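Local coordinates for putative ATP-dependent endonuclease of the OLD family (Thermus scotoductus, PDB 6P74), which degrades linear or supercoiled double-stranded DNA from 5' to 3', nicks circular DNA, and hydrolyses ATP in a DNA-stimulated manner, at residues V7-C12 with T66-E71; E14-P19 with V334-V339; D42-D47 with I72-D77; P50-F55 with L92-E97. All coordinates share one frame; numbering follows the deposited sequence.

In the fold
The four contacts join the antiparallel sheet of the ATPase domain to helix 34-45, to a loop and to the mixed core sheet. Contact 1 pairs strands 2-10 and 70-76; contacts 3 and 4 pack helix 34-45 and the 50-55 loop on strands 70-76 and 85-97. The centres of contacts 1 and 4 lie about 10 Å apart, and Ile-70 N probably bonds to Cys-94 O. In contact 3, Leu-43 also touches Phe-10 of contact 1. Contact 2, its centre about 15 Å from that of contact 1, ties strand 13-19 to the mixed sheet. The side chain of Val-334 comes within about 4 Å of Gly-33 of the inferred ATP site, whereas the side chains of Phe-10 and Thr-35 are about 9 Å apart.

Contact 1. Residues V7-C12 with T66-E71; sequences VKNFRC and TTRAIE
The side-chain amide of Asn-9 holds Ala-69 O close to its own plane: Asn-9 ND2 donates to that oxygen over 3.0 Å in a fairly straight bond (162° at the hydrogen), although the donor stands above the plane of the carbonyl. On the Phe-10 ring, Arg-11 CD covers one face toward the rim, and Phe-10 CZ in turn lies over one face of the Arg-11 guanidinium, also toward its rim. Ile-70 CG2 is oblique to the Phe-10 ring, 4.1 Å from Phe-10 CD1. The other branch of the amide, Asn-9 OD1, rests 3.5 Å from Arg-68 CD, the two side chains crossing at about a right angle with amide and guanidinium planes 52° apart. The backbones of these residues form the end of an antiparallel strand pair. Lys-8 N donates to Glu-71 O at 2.8 Å, and Glu-71 N returns a bond to Lys-8 O at 2.9 Å, which makes Lys-8 and Glu-71 a hydrogen-bonded pair. At Asn-9 phi is positive (75°), and Asn-9 and Phe-10 together face Leu-13 in a G1 beta bulge. Ile-70 CG1 packs 3.3 Å from Asn-9 O. Arg-68 NH1 forms a salt bridge with Glu-14.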
loop_
_atom_site.group_PDB
_atom_site.type_symbol
_atom_site.label_atom_id
_atom_site.label_comp_id
_atom_site.label_asym_id
_atom_site.label_seq_id
_atom_site.Cartn_x
_atom_site.Cartn_y
_atom_site.Cartn_z
ATOM N N VAL A 7 -13.684 2.919 13.976
ATOM C CA VAL A 7 -12.457 2.179 13.739
ATOM C C VAL A 7 -11.690 2.083 15.044
ATOM O O VAL A 7 -11.482 3.091 15.727
ATOM C CB VAL A 7 -11.600 2.842 12.647
ATOM C CG1 VAL A 7 -10.376 2.007 12.362
ATOM C CG2 VAL A 7 -12.413 3.015 11.385
ATOM N N LYS A 8 -11.277 0.871 15.398
ATOM C CA LYS A 8 -10.505 0.646 16.610
ATOM C C LYS A 8 -9.305 -0.213 16.260
ATOM O O LYS A 8 -9.465 -1.335 15.767
ATOM C CB LYS A 8 -11.349 -0.033 17.697
ATOM C CG LYS A 8 -12.579 0.747 18.119
ATOM C CD LYS A 8 -13.223 0.127 19.358
ATOM C CE LYS A 8 -14.292 1.049 19.948
ATOM N NZ LYS A 8 -14.433 0.910 21.434
ATOM N N ASN A 9 -8.108 0.319 16.499
ATOM C CA ASN A 9 -6.871 -0.449 16.460
ATOM C C ASN A 9 -6.404 -0.778 15.044
ATOM O O ASN A 9 -5.618 -1.722 14.849
ATOM C CB ASN A 9 -7.013 -1.733 17.288
ATOM C CG ASN A 9 -7.211 -1.446 18.767
ATOM O OD1 ASN A 9 -6.542 -0.583 19.334
ATOM N ND2 ASN A 9 -8.134 -2.160 19.396
ATOM N N PHE A 10 -6.838 -0.012 14.040
ATOM C CA PHE A 10 -6.482 -0.277 12.649
ATOM C C PHE A 10 -5.425 0.736 12.194
ATOM O O PHE A 10 -5.723 1.922 12.020
ATOM C CB PHE A 10 -7.725 -0.238 11.762
ATOM C CG PHE A 10 -7.426 -0.426 10.309
ATOM C CD1 PHE A 10 -6.841 -1.603 9.856
ATOM C CD2 PHE A 10 -7.708 0.581 9.394
ATOM C CE1 PHE A 10 -6.546 -1.777 8.522
ATOM C CE2 PHE A 10 -7.423 0.411 8.055
ATOM C CZ PHE A 10 -6.843 -0.771 7.617
ATOM N N ARG A 11 -4.193 0.258 11.989
ATOM C CA ARG A 11 -3.059 1.109 11.629
ATOM C C ARG A 11 -2.912 2.263 12.618
ATOM O O ARG A 11 -2.743 2.030 13.821
ATOM C CB ARG A 11 -3.202 1.599 10.184
ATOM C CG ARG A 11 -2.944 0.478 9.180
ATOM C CD ARG A 11 -3.401 0.811 7.768
ATOM N NE ARG A 11 -3.568 -0.402 6.958
ATOM C CZ ARG A 11 -3.777 -0.409 5.642
ATOM N NH1 ARG A 11 -3.834 0.735 4.965
ATOM N NH2 ARG A 11 -3.920 -1.560 4.995
ATOM N N CYS A 12 -2.974 3.503 12.142
ATOM C CA CYS A 12 -2.814 4.639 13.043
ATOM C C CYS A 12 -4.096 5.007 13.785
ATOM O O CYS A 12 -4.042 5.869 14.671
ATOM C CB CYS A 12 -2.279 5.857 12.274
ATOM S SG CYS A 12 -3.262 6.393 10.848
ATOM N N THR A 66 -1.240 -6.814 17.740
ATOM C CA THR A 66 -1.943 -8.084 17.544
ATOM C C THR A 66 -2.488 -8.677 18.849
ATOM O O THR A 66 -3.257 -9.634 18.786
ATOM C CB THR A 66 -1.112 -9.168 16.818
ATOM O OG1 THR A 66 -0.191 -9.808 17.720
ATOM C CG2 THR A 66 -0.381 -8.588 15.612
ATOM N N THR A 67 -2.119 -8.162 20.019
ATOM C CA THR A 67 -2.892 -8.449 21.220
ATOM C C THR A 67 -4.140 -7.594 21.301
ATOM O O THR A 67 -4.935 -7.772 22.231
ATOM C CB THR A 67 -2.060 -8.229 22.480
ATOM O OG1 THR A 67 -0.929 -9.113 22.466
ATOM C CG2 THR A 67 -2.906 -8.461 23.725
ATOM N N ARG A 68 -4.311 -6.667 20.367
ATOM C CA ARG A 68 -5.512 -5.862 20.247
ATOM C C ARG A 68 -6.290 -6.297 19.016
ATOM O O ARG A 68 -5.714 -6.743 18.022
ATOM C CB ARG A 68 -5.169 -4.379 20.135
ATOM C CG ARG A 68 -4.384 -3.835 21.292
ATOM C CD ARG A 68 -4.059 -2.397 21.024
ATOM N NE ARG A 68 -3.376 -1.770 22.141
ATOM C CZ ARG A 68 -3.118 -0.473 22.198
ATOM N NH1 ARG A 68 -3.498 0.307 21.196
ATOM N NH2 ARG A 68 -2.490 0.042 23.250
ATOM N N ALA A 69 -7.601 -6.154 19.078
ATOM C CA ALA A 69 -8.462 -6.552 17.977
ATOM C C ALA A 69 -8.748 -5.349 17.089
ATOM O O ALA A 69 -9.178 -4.299 17.576
ATOM C CB ALA A 69 -9.769 -7.152 18.497
ATOM N N ILE A 70 -8.502 -5.508 15.792
ATOM C CA ILE A 70 -8.982 -4.540 14.817
ATOM C C ILE A 70 -10.502 -4.632 14.717
ATOM O O ILE A 70 -11.069 -5.729 14.618
ATOM C CB ILE A 70 -8.315 -4.787 13.457
ATOM C CG1 ILE A 70 -6.810 -4.513 13.561
ATOM C CG2 ILE A 70 -8.980 -3.944 12.379
ATOM C CD1 ILE A 70 -5.986 -5.045 12.384
ATOM N N GLU A 71 -11.170 -3.478 14.733
ATOM C CA GLU A 71 -12.629 -3.403 14.661
ATOM C C GLU A 71 -13.028 -2.255 13.744
ATOM O O GLU A 71 -12.740 -1.097 14.051
ATOM C CB GLU A 71 -13.234 -3.181 16.047
ATOM C CG GLU A 71 -13.867 -4.366 16.699
ATOM C CD GLU A 71 -14.616 -3.961 17.956
ATOM O OE1 GLU A 71 -14.035 -4.036 19.062
ATOM O OE2 GLU A 71 -15.782 -3.534 17.829
#

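Contact 2. Residues E14-P19 with V334-V339; sequences EDIDLP and VVVSYV. With SO4 (sulfate ion), chain G.
A chi1 of 53° places CG of Tyr-338 between the backbone N and the carbonyl carbon, and the ring beyond it meets Pro-19 tip to tip. Ile-16 likewise has CG1 between N and C, which puts CG2 anti to the carbonyl carbon and within 4.0 Å of Val-336 CG2. Pro-19 CD lies over the tyrosine ring as a CH-pi contact, 3.6 Å from the centroid of Tyr-338 and 19° off the normal; it sits toward the rim, where Tyr-338 CZ is 3.4 Å away. Between these two sites Leu-18 CB touches Val-336 CG1 at 4.2 Å. The short segments 16-19 and 334-337 run nearly parallel, 18° apart, with axes 7.2 Å from each other, too far for direct strand pairing. They belong to different sheets: strand 13-19 to the antiparallel one, strand 334-337 to the edge of the mixed sheet of the ATPase core. The flanking Asp-17 carboxylate turns to Arg-4, and Glu-14 to Arg-333. A sulfate, probably from the crystallisation liquor, places its O2 over the centre of the opposite face of Tyr-338, 3.3 Å above the plane. An anion over a phenol ring is not an evident attraction; weak bonds from Tyr-338 N to sulfate O2 and O3 probably help to hold it, whereas the two protein segments adhere through apolar contact.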
loop_
_atom_site.group_PDB
_atom_site.type_symbol
_atom_site.label_atom_id
_atom_site.label_comp_id
_atom_site.label_asym_id
_atom_site.label_seq_id
_atom_site.Cartn_x
_atom_site.Cartn_y
_atom_site.Cartn_z
ATOM N N GLU A 14 -6.385 4.460 16.447
ATOM C CA GLU A 14 -6.592 3.737 17.697
ATOM C C GLU A 14 -8.072 3.634 18.026
ATOM O O GLU A 14 -8.577 2.541 18.325
ATOM C CB GLU A 14 -5.835 4.407 18.834
ATOM C CG GLU A 14 -6.168 3.834 20.198
ATOM C CD GLU A 14 -5.073 4.070 21.223
ATOM O OE1 GLU A 14 -4.773 3.123 21.982
ATOM O OE2 GLU A 14 -4.511 5.189 21.274
ATOM N N ASP A 15 -8.788 4.755 17.953
ATOM C CA ASP A 15 -10.216 4.780 18.262
ATOM C C ASP A 15 -10.676 6.035 17.523
ATOM O O ASP A 15 -10.045 7.091 17.646
ATOM C CB ASP A 15 -10.439 4.701 19.770
ATOM C CG ASP A 15 -11.914 4.614 20.140
ATOM O OD1 ASP A 15 -12.768 4.985 19.310
ATOM O OD2 ASP A 15 -12.227 4.170 21.266
ATOM N N ILE A 16 -11.769 5.927 16.767
ATOM C CA ILE A 16 -12.318 7.068 16.046
ATOM C C ILE A 16 -13.763 6.712 15.749
ATOM O O ILE A 16 -14.129 5.546 15.585
ATOM C CB ILE A 16 -11.631 7.548 14.747
ATOM C CG1 ILE A 16 -11.555 6.389 13.761
ATOM C CG2 ILE A 16 -10.250 8.117 15.058
ATOM C CD1 ILE A 16 -11.587 6.805 12.311
ATOM N N ASP A 17 -14.573 7.755 15.628
ATOM C CA ASP A 17 -16.003 7.610 15.398
ATOM C C ASP A 17 -16.474 8.854 14.651
ATOM O O ASP A 17 -16.487 9.946 15.226
ATOM C CB ASP A 17 -16.713 7.442 16.740
ATOM C CG ASP A 17 -18.200 7.212 16.599
ATOM O OD1 ASP A 17 -18.729 7.274 15.456
ATOM O OD2 ASP A 17 -18.839 6.976 17.653
ATOM N N LEU A 18 -16.847 8.716 13.382
ATOM C CA LEU A 18 -17.301 9.940 12.735
ATOM C C LEU A 18 -18.595 9.734 11.970
ATOM O O LEU A 18 -18.837 8.660 11.410
ATOM C CB LEU A 18 -16.237 10.509 11.778
ATOM C CG LEU A 18 -15.880 9.676 10.560
ATOM C CD1 LEU A 18 -15.617 10.592 9.359
ATOM C CD2 LEU A 18 -14.661 8.855 10.885
ATOM N N PRO A 19 -19.444 10.755 11.921
ATOM C CA PRO A 19 -20.619 10.680 11.047
ATOM C C PRO A 19 -20.208 10.796 9.594
ATOM O O PRO A 19 -19.166 11.370 9.256
ATOM C CB PRO A 19 -21.468 11.880 11.472
ATOM C CG PRO A 19 -20.424 12.884 12.010
ATOM C CD PRO A 19 -19.381 12.018 12.687
ATOM N N VAL A 334 -4.824 9.714 16.709
ATOM C CA VAL A 334 -5.639 10.323 15.658
ATOM C C VAL A 334 -6.966 10.769 16.248
ATOM O O VAL A 334 -7.627 10.028 16.987
ATOM C CB VAL A 334 -5.853 9.379 14.469
ATOM C CG1 VAL A 334 -6.695 10.098 13.410
ATOM C CG2 VAL A 334 -4.535 8.983 13.875
ATOM N N VAL A 335 -7.342 11.986 15.915
ATOM C CA VAL A 335 -8.515 12.669 16.422
ATOM C C VAL A 335 -9.215 13.230 15.201
ATOM O O VAL A 335 -8.552 13.731 14.290
ATOM C CB VAL A 335 -8.111 13.785 17.418
ATOM C CG1 VAL A 335 -9.253 14.734 17.696
ATOM C CG2 VAL A 335 -7.599 13.157 18.715
ATOM N N VAL A 336 -10.535 13.091 15.142
ATOM C CA VAL A 336 -11.330 13.630 14.044
ATOM C C VAL A 336 -12.246 14.709 14.592
ATOM O O VAL A 336 -12.881 14.517 15.632
ATOM C CB VAL A 336 -12.157 12.538 13.355
ATOM C CG1 VAL A 336 -12.936 13.138 12.185
ATOM C CG2 VAL A 336 -11.270 11.399 12.919
ATOM N N SER A 337 -12.342 15.829 13.877
ATOM C CA SER A 337 -13.167 16.963 14.268
ATOM C C SER A 337 -14.182 17.263 13.181
ATOM O O SER A 337 -13.917 17.044 11.997
ATOM C CB SER A 337 -12.325 18.246 14.501
ATOM O OG SER A 337 -11.165 17.951 15.242
ATOM N N TYR A 338 -15.318 17.823 13.595
ATOM C CA TYR A 338 -16.457 18.125 12.734
ATOM C C TYR A 338 -17.465 18.929 13.543
ATOM O O TYR A 338 -17.417 18.955 14.776
ATOM C CB TYR A 338 -17.109 16.848 12.181
ATOM C CG TYR A 338 -17.492 15.840 13.251
ATOM C CD1 TYR A 338 -18.714 15.929 13.918
ATOM C CD2 TYR A 338 -16.634 14.817 13.603
ATOM C CE1 TYR A 338 -19.069 15.029 14.916
ATOM C CE2 TYR A 338 -16.987 13.885 14.600
ATOM C CZ TYR A 338 -18.212 13.994 15.249
ATOM O OH TYR A 338 -18.574 13.089 16.243
ATOM N N VAL A 339 -18.376 19.594 12.835
ATOM C CA VAL A 339 -19.451 20.304 13.515
ATOM C C VAL A 339 -20.403 19.275 14.122
ATOM O O VAL A 339 -20.948 18.420 13.417
ATOM C CB VAL A 339 -20.185 21.247 12.556
ATOM C CG1 VAL A 339 -21.209 22.036 13.320
ATOM C CG2 VAL A 339 -19.200 22.203 11.876
HETATM S S SO4 G . -15.700 17.208 17.545
HETATM O O1 SO4 G . -16.202 18.032 18.639
HETATM O O2 SO4 G . -16.780 16.976 16.594
HETATM O O3 SO4 G . -14.608 17.912 16.881
HETATM O O4 SO4 G . -15.228 15.928 18.064
#

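Contact 3. Residues D42-D47 with I72-D77; sequences DLVLGD and ITVHFD
Ile-72 opens the contact with two branches: its CD1 reaches Leu-43 CD1 at 4.0 Å, the side chains crossing at about a right angle, while its CG2 lies 3.8 Å from Val-44 CG2. Ile-72 CG2 stands anti to its own backbone N, since CG1 is turned anti to the carbonyl carbon (chi1 -55°), and the isoleucine and the valine slide past each other in opposite directions. Strand alternation sends the next residue, Thr-73, to the other side of the sheet, and Val-74 returns to the helix. Its two methyls divide the work. Val-74 CG2 packs on Val-44 CB at 4.0 Å, again with the chains passing in opposite directions, and Val-74 CG1 meets Leu-45 CD1 tip to tip at 3.7 Å. Val-44 is thus held against both Ile-72 and Val-74, with Leu-43 before it and Leu-45 after it in the helix. Further on, Phe-76 directs its CB toward the helix side, but its ring makes an edge-to-face contact with Phe-90. Helix 34-45 ends just after Leu-45: Gly-46, whose N donates to Asp-42 O at 2.7 Å, is the first residue to leave helical geometry, while Val-44 O accepts a bond from Arg-130. The helix begins at the end of the probable P-loop, and an antiparallel sheet packed along it by alternate strand residues is consistent with the beta subdomain of ABC-type ATPases.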
loop_
_atom_site.group_PDB
_atom_site.type_symbol
_atom_site.label_atom_id
_atom_site.label_comp_id
_atom_site.label_asym_id
_atom_site.label_seq_id
_atom_site.Cartn_x
_atom_site.Cartn_y
_atom_site.Cartn_z
ATOM N N ASP A 42 -13.193 0.808 2.688
ATOM C CA ASP A 42 -13.047 -0.085 1.548
ATOM C C ASP A 42 -12.863 -1.543 1.965
ATOM O O ASP A 42 -13.245 -2.445 1.215
ATOM C CB ASP A 42 -11.872 0.349 0.695
ATOM C CG ASP A 42 -11.860 -0.343 -0.633
ATOM O OD1 ASP A 42 -12.816 -0.102 -1.404
ATOM O OD2 ASP A 42 -10.924 -1.131 -0.904
ATOM N N LEU A 43 -12.240 -1.786 3.124
ATOM C CA LEU A 43 -12.067 -3.144 3.631
ATOM C C LEU A 43 -13.406 -3.831 3.817
ATOM O O LEU A 43 -13.557 -5.018 3.506
ATOM C CB LEU A 43 -11.330 -3.107 4.969
ATOM C CG LEU A 43 -9.841 -3.373 4.924
ATOM C CD1 LEU A 43 -9.246 -3.317 6.317
ATOM C CD2 LEU A 43 -9.676 -4.728 4.318
ATOM N N VAL A 44 -14.381 -3.102 4.355
ATOM C CA VAL A 44 -15.678 -3.684 4.663
ATOM C C VAL A 44 -16.570 -3.731 3.430
ATOM O O VAL A 44 -17.318 -4.697 3.227
ATOM C CB VAL A 44 -16.330 -2.887 5.801
ATOM C CG1 VAL A 44 -17.617 -3.570 6.257
ATOM C CG2 VAL A 44 -15.346 -2.744 6.934
ATOM N N LEU A 45 -16.504 -2.696 2.587
ATOM C CA LEU A 45 -17.499 -2.472 1.543
ATOM C C LEU A 45 -16.929 -2.373 0.140
ATOM O O LEU A 45 -17.691 -2.096 -0.793
ATOM C CB LEU A 45 -18.309 -1.205 1.849
ATOM C CG LEU A 45 -19.079 -1.266 3.172
ATOM C CD1 LEU A 45 -19.741 0.066 3.440
ATOM C CD2 LEU A 45 -20.102 -2.437 3.169
ATOM N N GLY A 46 -15.624 -2.570 -0.034
ATOM C CA GLY A 46 -15.026 -2.614 -1.350
ATOM C C GLY A 46 -15.407 -3.904 -2.049
ATOM O O GLY A 46 -16.199 -4.705 -1.551
ATOM N N ASP A 47 -14.827 -4.113 -3.228
ATOM C CA ASP A 47 -15.282 -5.218 -4.055
ATOM C C ASP A 47 -14.524 -6.525 -3.794
ATOM O O ASP A 47 -14.649 -7.463 -4.583
ATOM C CB ASP A 47 -15.225 -4.828 -5.536
ATOM C CG ASP A 47 -13.959 -4.104 -5.899
ATOM O OD1 ASP A 47 -12.999 -4.175 -5.103
ATOM O OD2 ASP A 47 -13.930 -3.455 -6.971
ATOM N N ILE A 72 -13.716 -2.554 12.647
ATOM C CA ILE A 72 -14.266 -1.519 11.781
ATOM C C ILE A 72 -15.771 -1.733 11.666
ATOM O O ILE A 72 -16.223 -2.784 11.198
ATOM C CB ILE A 72 -13.603 -1.518 10.399
ATOM C CG1 ILE A 72 -12.093 -1.381 10.550
ATOM C CG2 ILE A 72 -14.143 -0.378 9.590
ATOM C CD1 ILE A 72 -11.322 -1.804 9.338
ATOM N N THR A 73 -16.544 -0.727 12.071
ATOM C CA THR A 73 -18.000 -0.785 12.024
ATOM C C THR A 73 -18.512 0.286 11.067
ATOM O O THR A 73 -18.217 1.472 11.248
ATOM C CB THR A 73 -18.598 -0.589 13.425
ATOM O OG1 THR A 73 -18.068 -1.569 14.324
ATOM C CG2 THR A 73 -20.109 -0.717 13.384
ATOM N N VAL A 74 -19.280 -0.116 10.057
ATOM C CA VAL A 74 -19.886 0.833 9.127
ATOM C C VAL A 74 -21.399 0.779 9.287
ATOM O O VAL A 74 -22.003 -0.291 9.170
ATOM C CB VAL A 74 -19.487 0.549 7.676
ATOM C CG1 VAL A 74 -19.929 1.695 6.804
ATOM C CG2 VAL A 74 -17.996 0.347 7.576
ATOM N N HIS A 75 -22.008 1.928 9.554
ATOM C CA HIS A 75 -23.451 2.056 9.696
ATOM C C HIS A 75 -24.054 2.660 8.436
ATOM O O HIS A 75 -23.443 3.503 7.775
ATOM C CB HIS A 75 -23.821 2.938 10.884
ATOM C CG HIS A 75 -23.229 2.499 12.183
ATOM N ND1 HIS A 75 -23.999 2.052 13.237
ATOM C CD2 HIS A 75 -21.946 2.467 12.614
ATOM C CE1 HIS A 75 -23.215 1.764 14.260
ATOM N NE2 HIS A 75 -21.964 2.006 13.908
ATOM N N PHE A 76 -25.274 2.238 8.114
ATOM C CA PHE A 76 -25.905 2.739 6.906
ATOM C C PHE A 76 -27.414 2.825 7.088
ATOM O O PHE A 76 -27.982 2.357 8.074
ATOM C CB PHE A 76 -25.546 1.868 5.708
ATOM C CG PHE A 76 -25.863 0.421 5.914
ATOM C CD1 PHE A 76 -27.167 -0.033 5.829
ATOM C CD2 PHE A 76 -24.861 -0.485 6.203
ATOM C CE1 PHE A 76 -27.463 -1.359 6.025
ATOM C CE2 PHE A 76 -25.148 -1.803 6.397
ATOM C CZ PHE A 76 -26.454 -2.243 6.305
ATOM N N ASP A 77 -28.058 3.435 6.094
ATOM C CA ASP A 77 -29.471 3.751 6.099
ATOM C C ASP A 77 -29.903 3.878 4.653
ATOM O O ASP A 77 -29.184 4.508 3.869
ATOM C CB ASP A 77 -29.754 5.049 6.849
ATOM C CG ASP A 77 -31.221 5.347 6.928
ATOM O OD1 ASP A 77 -31.940 4.551 7.566
ATOM O OD2 ASP A 77 -31.655 6.356 6.339
#

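Contact 4. Residues P50-F55 with L92-E97; sequences PSLRSF and LTCKGE
Cys-94 lays its whole side chain over one face of the Phe-55 ring, a CH-pi and a sulfur-aromatic contact made by the same residue. Cys-94 CB is 3.6 Å above the plane of the Phe-55 ring and over its centre, 11° off the normal. Cys-94 SG, anti to its backbone N (chi1 180°), lies 4.1 Å from the centroid of Phe-55, 17° off the normal, on the side of Phe-55 CG and CD1. The far end of the ring meets Leu-92 tip to tip, Phe-55 CZ lying 3.8 Å from Leu-92 CD2. The other leucine methyl, Leu-92 CD1, packs 3.7 Å from Pro-50 CB, and Leu-52 CD1 approaches Cys-94 SG at 4.4 Å. Leu-92 and Cys-94, two residues apart, therefore face the 50-55 loop together, as expected for one side of strand 85-97. Within the loop a short 3-10 turn is tied twice: Ser-54 N donates to Ser-51 O at 2.8 Å, and Ser-51 N donates to Ser-54 OG in a nearly straight bond of 3.0 Å. Val-103 of strand 100-109 touches Leu-52, Phe-55 and Cys-94, while Arg-53 packs on Tyr-281 of the second subunit. With every contact across the two segments made by carbon or sulfur, their association rests on shape and dispersion, to which the polarisable thiol probably contributes, while the Ser-51 and Ser-54 backbone N-H groups are bonded within the turn.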
loop_
_atom_site.group_PDB
_atom_site.type_symbol
_atom_site.label_atom_id
_atom_site.label_comp_id
_atom_site.label_asym_id
_atom_site.label_seq_id
_atom_site.Cartn_x
_atom_site.Cartn_y
_atom_site.Cartn_z
ATOM N N PRO A 50 -14.290 -9.357 2.584
ATOM C CA PRO A 50 -13.362 -9.261 3.724
ATOM C C PRO A 50 -13.054 -10.632 4.293
ATOM O O PRO A 50 -13.950 -11.358 4.718
ATOM C CB PRO A 50 -14.131 -8.409 4.742
ATOM C CG PRO A 50 -15.270 -7.827 4.008
ATOM C CD PRO A 50 -15.583 -8.722 2.865
ATOM N N SER A 51 -11.775 -10.979 4.315
ATOM C CA SER A 51 -11.360 -12.223 4.940
ATOM C C SER A 51 -9.962 -12.017 5.512
ATOM O O SER A 51 -9.428 -10.902 5.510
ATOM C CB SER A 51 -11.437 -13.381 3.940
ATOM O OG SER A 51 -10.626 -13.140 2.809
ATOM N N LEU A 52 -9.377 -13.098 6.025
ATOM C CA LEU A 52 -8.030 -13.012 6.567
ATOM C C LEU A 52 -7.037 -12.539 5.507
ATOM O O LEU A 52 -6.028 -11.906 5.840
ATOM C CB LEU A 52 -7.629 -14.372 7.148
ATOM C CG LEU A 52 -6.415 -14.414 8.079
ATOM C CD1 LEU A 52 -6.552 -13.412 9.228
ATOM C CD2 LEU A 52 -6.203 -15.841 8.608
ATOM N N ARG A 53 -7.310 -12.830 4.225
ATOM C CA ARG A 53 -6.499 -12.342 3.111
ATOM C C ARG A 53 -6.613 -10.840 2.903
ATOM O O ARG A 53 -5.895 -10.295 2.055
ATOM C CB ARG A 53 -6.897 -13.032 1.804
ATOM C CG ARG A 53 -6.442 -14.470 1.646
ATOM C CD ARG A 53 -7.024 -15.081 0.371
ATOM N NE ARG A 53 -8.431 -14.717 0.201
ATOM C CZ ARG A 53 -9.375 -15.551 -0.230
ATOM N NH1 ARG A 53 -9.070 -16.807 -0.531
ATOM N NH2 ARG A 53 -10.628 -15.127 -0.349
ATOM N N SER A 54 -7.506 -10.163 3.623
ATOM C CA SER A 54 -7.656 -8.726 3.453
ATOM C C SER A 54 -6.672 -7.930 4.300
ATOM O O SER A 54 -6.404 -6.764 3.985
ATOM C CB SER A 54 -9.085 -8.301 3.802
ATOM O OG SER A 54 -10.038 -8.978 3.004
ATOM N N PHE A 55 -6.138 -8.523 5.362
ATOM C CA PHE A 55 -5.296 -7.818 6.313
ATOM C C PHE A 55 -3.831 -8.189 6.127
ATOM O O PHE A 55 -3.500 -9.283 5.662
ATOM C CB PHE A 55 -5.719 -8.134 7.752
ATOM C CG PHE A 55 -7.049 -7.551 8.138
ATOM C CD1 PHE A 55 -8.228 -8.233 7.868
ATOM C CD2 PHE A 55 -7.121 -6.328 8.788
ATOM C CE1 PHE A 55 -9.462 -7.696 8.237
ATOM C CE2 PHE A 55 -8.341 -5.784 9.157
ATOM C CZ PHE A 55 -9.516 -6.467 8.882
ATOM N N LEU A 92 -16.518 -5.473 11.130
ATOM C CA LEU A 92 -15.426 -6.325 10.683
ATOM C C LEU A 92 -14.391 -6.385 11.796
ATOM O O LEU A 92 -13.879 -5.346 12.231
ATOM C CB LEU A 92 -14.802 -5.805 9.386
ATOM C CG LEU A 92 -13.658 -6.640 8.790
ATOM C CD1 LEU A 92 -14.142 -8.010 8.406
ATOM C CD2 LEU A 92 -13.040 -5.949 7.576
ATOM N N THR A 93 -14.107 -7.591 12.274
ATOM C CA THR A 93 -13.142 -7.789 13.341
ATOM C C THR A 93 -12.002 -8.648 12.821
ATOM O O THR A 93 -12.225 -9.605 12.075
ATOM C CB THR A 93 -13.778 -8.456 14.573
ATOM O OG1 THR A 93 -14.936 -7.721 14.990
ATOM C CG2 THR A 93 -12.784 -8.497 15.717
ATOM N N CYS A 94 -10.778 -8.299 13.205
ATOM C CA CYS A 94 -9.620 -9.150 12.956
ATOM C C CYS A 94 -8.810 -9.228 14.239
ATOM O O CYS A 94 -8.244 -8.222 14.679
ATOM C CB CYS A 94 -8.768 -8.622 11.807
ATOM S SG CYS A 94 -7.322 -9.658 11.476
ATOM N N LYS A 95 -8.748 -10.419 14.827
ATOM C CA LYS A 95 -8.067 -10.620 16.097
ATOM C C LYS A 95 -7.452 -12.008 16.096
ATOM O O LYS A 95 -7.451 -12.711 15.082
ATOM C CB LYS A 95 -9.036 -10.439 17.274
ATOM C CG LYS A 95 -10.152 -11.466 17.305
ATOM C CD LYS A 95 -11.168 -11.152 18.383
ATOM C CE LYS A 95 -12.420 -11.986 18.198
ATOM N NZ LYS A 95 -13.422 -11.721 19.268
ATOM N N GLY A 96 -6.945 -12.409 17.247
ATOM C CA GLY A 96 -6.417 -13.743 17.378
ATOM C C GLY A 96 -5.550 -13.831 18.608
ATOM O O GLY A 96 -5.124 -12.808 19.156
ATOM N N GLU A 97 -5.311 -15.047 19.072
ATOM C CA GLU A 97 -4.229 -15.288 20.004
ATOM C C GLU A 97 -3.259 -16.057 19.126
ATOM O O GLU A 97 -3.671 -16.897 18.324
ATOM C CB GLU A 97 -4.648 -16.122 21.209
ATOM C CG GLU A 97 -5.698 -15.452 22.055
ATOM C CD GLU A 97 -5.995 -16.232 23.312
ATOM O OE1 GLU A 97 -5.333 -17.270 23.543
ATOM O OE2 GLU A 97 -6.892 -15.803 24.067
#